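Local coordinates for protein Non-reducing end alpha-L-arabinofuranosidase BoGH43B (Bacteroides ovatus, PDB 5JOZ) that hydrolyses terminal non-reducing alpha-L-arabinofuranoside residues in xyloglucan branches, converting S units to X units during xyloglucan degradation, at residues A[358-363]-A[482-487]; A[387-392]-A[436-441]. All coordinates share one frame; numbering follows the deposited sequence.

Both interactions are buried in the C-terminal concanavalin A-like domain, one within a sheet of its beta-sandwich, the other between its two sheets. In interaction 1, residues 358-363 and 482-487 are adjacent antiparallel strands joined mainly by backbone hydrogen bonds. Interaction 2 spans the interior, where 387-392 meets 436-441 through aliphatic side chains packed on each other and on backbone. The two share a sheet, since strand 480-486 lies between 359-364 and 389-392, and probable hydrogen bonds join Gly482 O to Val390 N and Tyr484 N to Gly388 O. Interaction 1 is nearer the bound calcium ion, with the Met483 side chain about 10 Å from it against about 14 Å for Leu389.

Interaction 1: residues A[358-363]-A[482-487]; sequences PSFIGR and GMYASG
Strands 359-363 and 482-486 run antiparallel at 173°, with Ile361 and Met483 forming a hydrogen-bonded pair at the middle. Ile361 N gives a nearly straight bond to Met483 O at 2.9 Å, in the carbonyl plane. The return bond, Met483 N to Ile361 O at 2.7 Å, is short but bent, 134° at the hydrogen, and its donor stands above the carbonyl plane. A third bond, from Ala485 N to Ser359 O at 3.0 Å, lies almost along the C=O axis. Beyond it the strands part around an inverse gamma turn centred on Ser359, and a water bridges them, accepting from Ser359 N at 3.1 Å and donating to Ala485 O at 2.7 Å. Phe360 and Tyr484 form a non-hydrogen-bonded pair with their rings on the same face of the sheet. Phe360 CB meets the edge of the Tyr484 ring at CD1, 4.1 Å away. The Phe360 ring extends along the strand until CZ is 4.0 Å from Gly482 CA. There Gly482 and Gly362 face each other with CA atoms only 3.4 Å apart and no CB on either to hold them off. On the other face, Met483, bent at chi3, brings CE against Ile361 CB, and both side chains pack on Leu343 and Leu345 of strand 343-345. Met483 also reaches Phe498 and Phe501 of strand 496-505, Tyr484 stacks on Phe352, and strand 389-392 pairs with the far side of 480-486 in this antiparallel sheet of the concanavalin A-like beta-sandwich.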
loop_
_atom_site.group_PDB
_atom_site.type_symbol
_atom_site.label_atom_id
_atom_site.label_comp_id
_atom_site.label_asym_id
_atom_site.label_seq_id
_atom_site.Cartn_x
_atom_site.Cartn_y
_atom_site.Cartn_z
ATOM N N PRO A 358 -12.575 6.378 -11.867
ATOM C CA PRO A 358 -12.217 7.486 -12.742
ATOM C C PRO A 358 -10.963 7.185 -13.566
ATOM O O PRO A 358 -10.163 6.339 -13.178
ATOM C CB PRO A 358 -11.955 8.638 -11.768
ATOM C CG PRO A 358 -11.634 8.005 -10.469
ATOM C CD PRO A 358 -12.182 6.622 -10.465
ATOM N N SER A 359 -10.805 7.870 -14.694
ATOM C CA SER A 359 -9.616 7.719 -15.532
ATOM C C SER A 359 -8.365 8.322 -14.834
ATOM O O SER A 359 -7.915 9.436 -15.128
ATOM C CB SER A 359 -9.856 8.340 -16.914
ATOM O OG SER A 359 -11.086 7.884 -17.469
ATOM N N PHE A 360 -7.835 7.552 -13.897
ATOM C CA PHE A 360 -6.705 7.935 -13.065
ATOM C C PHE A 360 -5.731 6.773 -13.092
ATOM O O PHE A 360 -6.148 5.619 -12.978
ATOM C CB PHE A 360 -7.170 8.197 -11.624
ATOM C CG PHE A 360 -6.043 8.395 -10.636
ATOM C CD1 PHE A 360 -5.423 7.302 -10.026
ATOM C CD2 PHE A 360 -5.625 9.669 -10.292
ATOM C CE1 PHE A 360 -4.403 7.482 -9.120
ATOM C CE2 PHE A 360 -4.601 9.861 -9.383
ATOM C CZ PHE A 360 -3.989 8.766 -8.798
ATOM N N ILE A 361 -4.452 7.081 -13.267
ATOM C CA ILE A 361 -3.379 6.092 -13.202
ATOM C C ILE A 361 -2.230 6.740 -12.442
ATOM O O ILE A 361 -1.663 7.753 -12.878
ATOM C CB ILE A 361 -2.910 5.632 -14.601
ATOM C CG1 ILE A 361 -4.124 5.158 -15.431
ATOM C CG2 ILE A 361 -1.862 4.515 -14.483
ATOM C CD1 ILE A 361 -3.806 4.496 -16.760
ATOM N N GLY A 362 -1.895 6.170 -11.293
ATOM C CA GLY A 362 -0.914 6.794 -10.423
ATOM C C GLY A 362 -0.001 5.830 -9.721
ATOM O O GLY A 362 -0.093 4.612 -9.893
ATOM N N ARG A 363 0.890 6.400 -8.922
ATOM C CA ARG A 363 1.780 5.606 -8.125
ATOM C C ARG A 363 2.042 6.233 -6.776
ATOM O O ARG A 363 1.937 7.451 -6.607
ATOM C CB ARG A 363 3.070 5.333 -8.891
ATOM C CG ARG A 363 4.054 6.482 -8.964
ATOM C CD ARG A 363 5.434 5.961 -9.309
ATOM N NE ARG A 363 5.638 5.835 -10.740
ATOM C CZ ARG A 363 6.743 5.359 -11.299
ATOM N NH1 ARG A 363 7.759 4.937 -10.556
ATOM N NH2 ARG A 363 6.826 5.298 -12.619
ATOM N N GLY A 482 -0.529 10.841 -9.744
ATOM C CA GLY A 482 -0.980 10.177 -10.954
ATOM C C GLY A 482 -1.508 11.045 -12.078
ATOM O O GLY A 482 -1.895 12.192 -11.878
ATOM N N MET A 483 -1.532 10.445 -13.263
ATOM C CA MET A 483 -2.134 11.028 -14.464
ATOM C C MET A 483 -3.646 10.916 -14.335
ATOM O O MET A 483 -4.155 9.955 -13.752
ATOM C CB MET A 483 -1.650 10.295 -15.716
ATOM C CG MET A 483 -0.148 10.404 -15.918
ATOM S SD MET A 483 0.554 9.243 -17.091
ATOM C CE MET A 483 0.445 7.717 -16.162
ATOM N N TYR A 484 -4.352 11.898 -14.874
ATOM C CA TYR A 484 -5.792 12.023 -14.660
ATOM C C TYR A 484 -6.469 12.720 -15.835
ATOM O O TYR A 484 -5.907 13.653 -16.405
ATOM C CB TYR A 484 -6.042 12.816 -13.378
ATOM C CG TYR A 484 -7.490 13.032 -13.022
ATOM C CD1 TYR A 484 -8.297 11.960 -12.666
ATOM C CD2 TYR A 484 -8.054 14.320 -13.008
ATOM C CE1 TYR A 484 -9.625 12.147 -12.306
ATOM C CE2 TYR A 484 -9.387 14.519 -12.651
ATOM C CZ TYR A 484 -10.166 13.425 -12.302
ATOM O OH TYR A 484 -11.488 13.573 -11.954
ATOM N N ALA A 485 -7.670 12.247 -16.173
ATOM C CA ALA A 485 -8.565 12.898 -17.115
ATOM C C ALA A 485 -10.031 12.750 -16.665
ATOM O O ALA A 485 -10.445 11.683 -16.244
ATOM C CB ALA A 485 -8.383 12.288 -18.494
ATOM N N SER A 486 -10.814 13.816 -16.776
ATOM C CA SER A 486 -12.244 13.757 -16.482
ATOM C C SER A 486 -13.002 14.875 -17.196
ATOM O O SER A 486 -12.518 16.007 -17.280
ATOM C CB SER A 486 -12.476 13.853 -14.970
ATOM O OG SER A 486 -13.858 13.923 -14.649
ATOM N N GLY A 487 -14.190 14.556 -17.701
ATOM C CA GLY A 487 -15.091 15.561 -18.243
ATOM C C GLY A 487 -16.205 15.978 -17.302
ATOM O O GLY A 487 -17.083 16.723 -17.707
HETATM O O HOH W 1 -12.576 10.100 -15.932
#

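Interaction 2: residues A[387-392]-A[436-441]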
loop_
_atom_site.group_PDB
_atom_site.type_symbol
_atom_site.label_atom_id
_atom_site.label_comp_id
_atom_site.label_asym_id
_atom_site.label_seq_id
_atom_site.Cartn_x
_atom_site.Cartn_y
_atom_site.Cartn_z
ATOM N N ALA A 387 -7.441 17.431 -17.836
ATOM C CA ALA A 387 -6.494 16.338 -17.738
ATOM C C ALA A 387 -5.146 16.874 -17.284
ATOM O O ALA A 387 -4.785 18.021 -17.583
ATOM C CB ALA A 387 -6.348 15.622 -19.074
ATOM N N GLY A 388 -4.401 16.041 -16.566
ATOM C CA GLY A 388 -3.117 16.439 -16.036
ATOM C C GLY A 388 -2.666 15.499 -14.951
ATOM O O GLY A 388 -2.869 14.288 -15.066
ATOM N N LEU A 389 -2.062 16.067 -13.902
ATOM C CA LEU A 389 -1.545 15.321 -12.763
ATOM C C LEU A 389 -2.314 15.638 -11.501
ATOM O O LEU A 389 -2.796 16.753 -11.321
ATOM C CB LEU A 389 -0.068 15.626 -12.533
ATOM C CG LEU A 389 0.858 15.379 -13.719
ATOM C CD1 LEU A 389 2.292 15.684 -13.335
ATOM C CD2 LEU A 389 0.718 13.964 -14.274
ATOM N N VAL A 390 -2.422 14.642 -10.623
ATOM C CA VAL A 390 -3.142 14.785 -9.362
ATOM C C VAL A 390 -2.323 14.217 -8.201
ATOM O O VAL A 390 -1.709 13.150 -8.325
ATOM C CB VAL A 390 -4.527 14.096 -9.430
ATOM C CG1 VAL A 390 -5.237 14.121 -8.071
ATOM C CG2 VAL A 390 -5.378 14.784 -10.490
ATOM N N VAL A 391 -2.315 14.960 -7.094
ATOM C CA VAL A 391 -1.844 14.489 -5.807
ATOM C C VAL A 391 -3.117 14.066 -5.098
ATOM O O VAL A 391 -3.943 14.909 -4.748
ATOM C CB VAL A 391 -1.116 15.607 -5.019
ATOM C CG1 VAL A 391 -0.601 15.094 -3.691
ATOM C CG2 VAL A 391 0.036 16.181 -5.841
ATOM N N ARG A 392 -3.292 12.758 -4.928
ATOM C CA ARG A 392 -4.489 12.210 -4.311
ATOM C C ARG A 392 -4.154 11.718 -2.931
ATOM O O ARG A 392 -3.183 10.996 -2.767
ATOM C CB ARG A 392 -5.037 11.040 -5.127
ATOM C CG ARG A 392 -6.040 10.130 -4.398
ATOM C CD ARG A 392 -6.470 9.041 -5.364
ATOM N NE ARG A 392 -7.391 8.076 -4.773
ATOM C CZ ARG A 392 -8.700 8.265 -4.614
ATOM N NH1 ARG A 392 -9.299 9.395 -5.017
ATOM N NH2 ARG A 392 -9.426 7.301 -4.056
ATOM N N VAL A 436 2.594 20.130 -23.345
ATOM C CA VAL A 436 2.759 20.812 -22.060
ATOM C C VAL A 436 3.429 19.854 -21.091
ATOM O O VAL A 436 3.052 18.684 -20.993
ATOM C CB VAL A 436 1.414 21.303 -21.473
ATOM C CG1 VAL A 436 1.626 22.090 -20.179
ATOM C CG2 VAL A 436 0.684 22.161 -22.482
ATOM N N ILE A 437 4.450 20.349 -20.400
ATOM C CA ILE A 437 5.102 19.594 -19.353
ATOM C C ILE A 437 4.514 20.090 -18.063
ATOM O O ILE A 437 4.662 21.266 -17.731
ATOM C CB ILE A 437 6.625 19.795 -19.333
ATOM C CG1 ILE A 437 7.235 19.282 -20.643
ATOM C CG2 ILE A 437 7.225 19.087 -18.113
ATOM C CD1 ILE A 437 8.719 19.557 -20.794
ATOM N N LEU A 438 3.830 19.189 -17.358
ATOM C CA LEU A 438 3.274 19.464 -16.047
ATOM C C LEU A 438 4.196 18.848 -15.040
ATOM O O LEU A 438 4.657 17.732 -15.232
ATOM C CB LEU A 438 1.893 18.845 -15.908
ATOM C CG LEU A 438 0.797 19.387 -16.812
ATOM C CD1 LEU A 438 -0.476 18.624 -16.511
ATOM C CD2 LEU A 438 0.571 20.879 -16.634
ATOM N N SER A 439 4.433 19.559 -13.949
ATOM C CA SER A 439 5.491 19.202 -13.018
ATOM C C SER A 439 5.032 19.423 -11.566
ATOM O O SER A 439 4.388 20.425 -11.254
ATOM C CB SER A 439 6.736 20.020 -13.365
ATOM O OG SER A 439 7.917 19.335 -13.026
ATOM N N ILE A 440 5.315 18.445 -10.703
ATOM C CA ILE A 440 5.044 18.537 -9.272
ATOM C C ILE A 440 6.324 18.183 -8.555
ATOM O O ILE A 440 6.881 17.116 -8.787
ATOM C CB ILE A 440 3.963 17.549 -8.802
ATOM C CG1 ILE A 440 2.647 17.800 -9.546
ATOM C CG2 ILE A 440 3.766 17.651 -7.287
ATOM C CD1 ILE A 440 1.726 16.609 -9.537
ATOM N N THR A 441 6.788 19.086 -7.698
ATOM C CA THR A 441 7.974 18.858 -6.897
ATOM C C THR A 441 7.541 18.860 -5.437
ATOM O O THR A 441 6.566 19.530 -5.066
ATOM C CB THR A 441 9.073 19.912 -7.160
ATOM O OG1 THR A 441 8.701 21.167 -6.587
ATOM C CG2 THR A 441 9.315 20.078 -8.649
#
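With no ring among the contacting side chains, the flat groups between 387-392 and 436-441 are peptides, and Leu389 CD1 lies over the face of the one joining Leu438 to Ser439. Leu389 CD1 is 3.7 Å from the carbonyl O of Leu438, and Leu438 CD1 comes to 3.5 Å from Gly388 CA, the closest touch of the contact. Each leucine thus reaches the backbone of the opposite segment; Leu389 CD1 also meets Leu438 CB at 4.1 Å. Both leucines set CG anti to the carbonyl carbon and beside the backbone N (chi1 -56° and -65°), with an extended chi2 that carries a methyl across the gap. The chain bends sharply at Gly388, and the absence of a side chain there lets Leu438 CD1 in close. Strands 389-392 and 436-441 are 8.4 Å apart at their axes and inclined at 22°, too far for pairing: this is face-to-face packing between the two sheets of a concanavalin A-like beta-sandwich, made in its hydrophobic interior. Ile440 and Leu389 lie alongside each other, pointing opposite ways, Ile440 CD1 lying 3.6 Å from Leu389 CB and 3.9 Å from Leu389 CD1. The same methyl meets Val391 CG2 at 4.1 Å, the side chains at a slant, so the tip of Ile440 serves both inward-pointing residues of 389-392. Val390, between them, points away from 436-441. Strands 370-377 and 446-453 flank 436-442 in its own sheet, Ala374 touching Leu389 and Tyr447 touching Val391, while Leu401 of strand 397-406 packs on Leu438 from the opposing sheet.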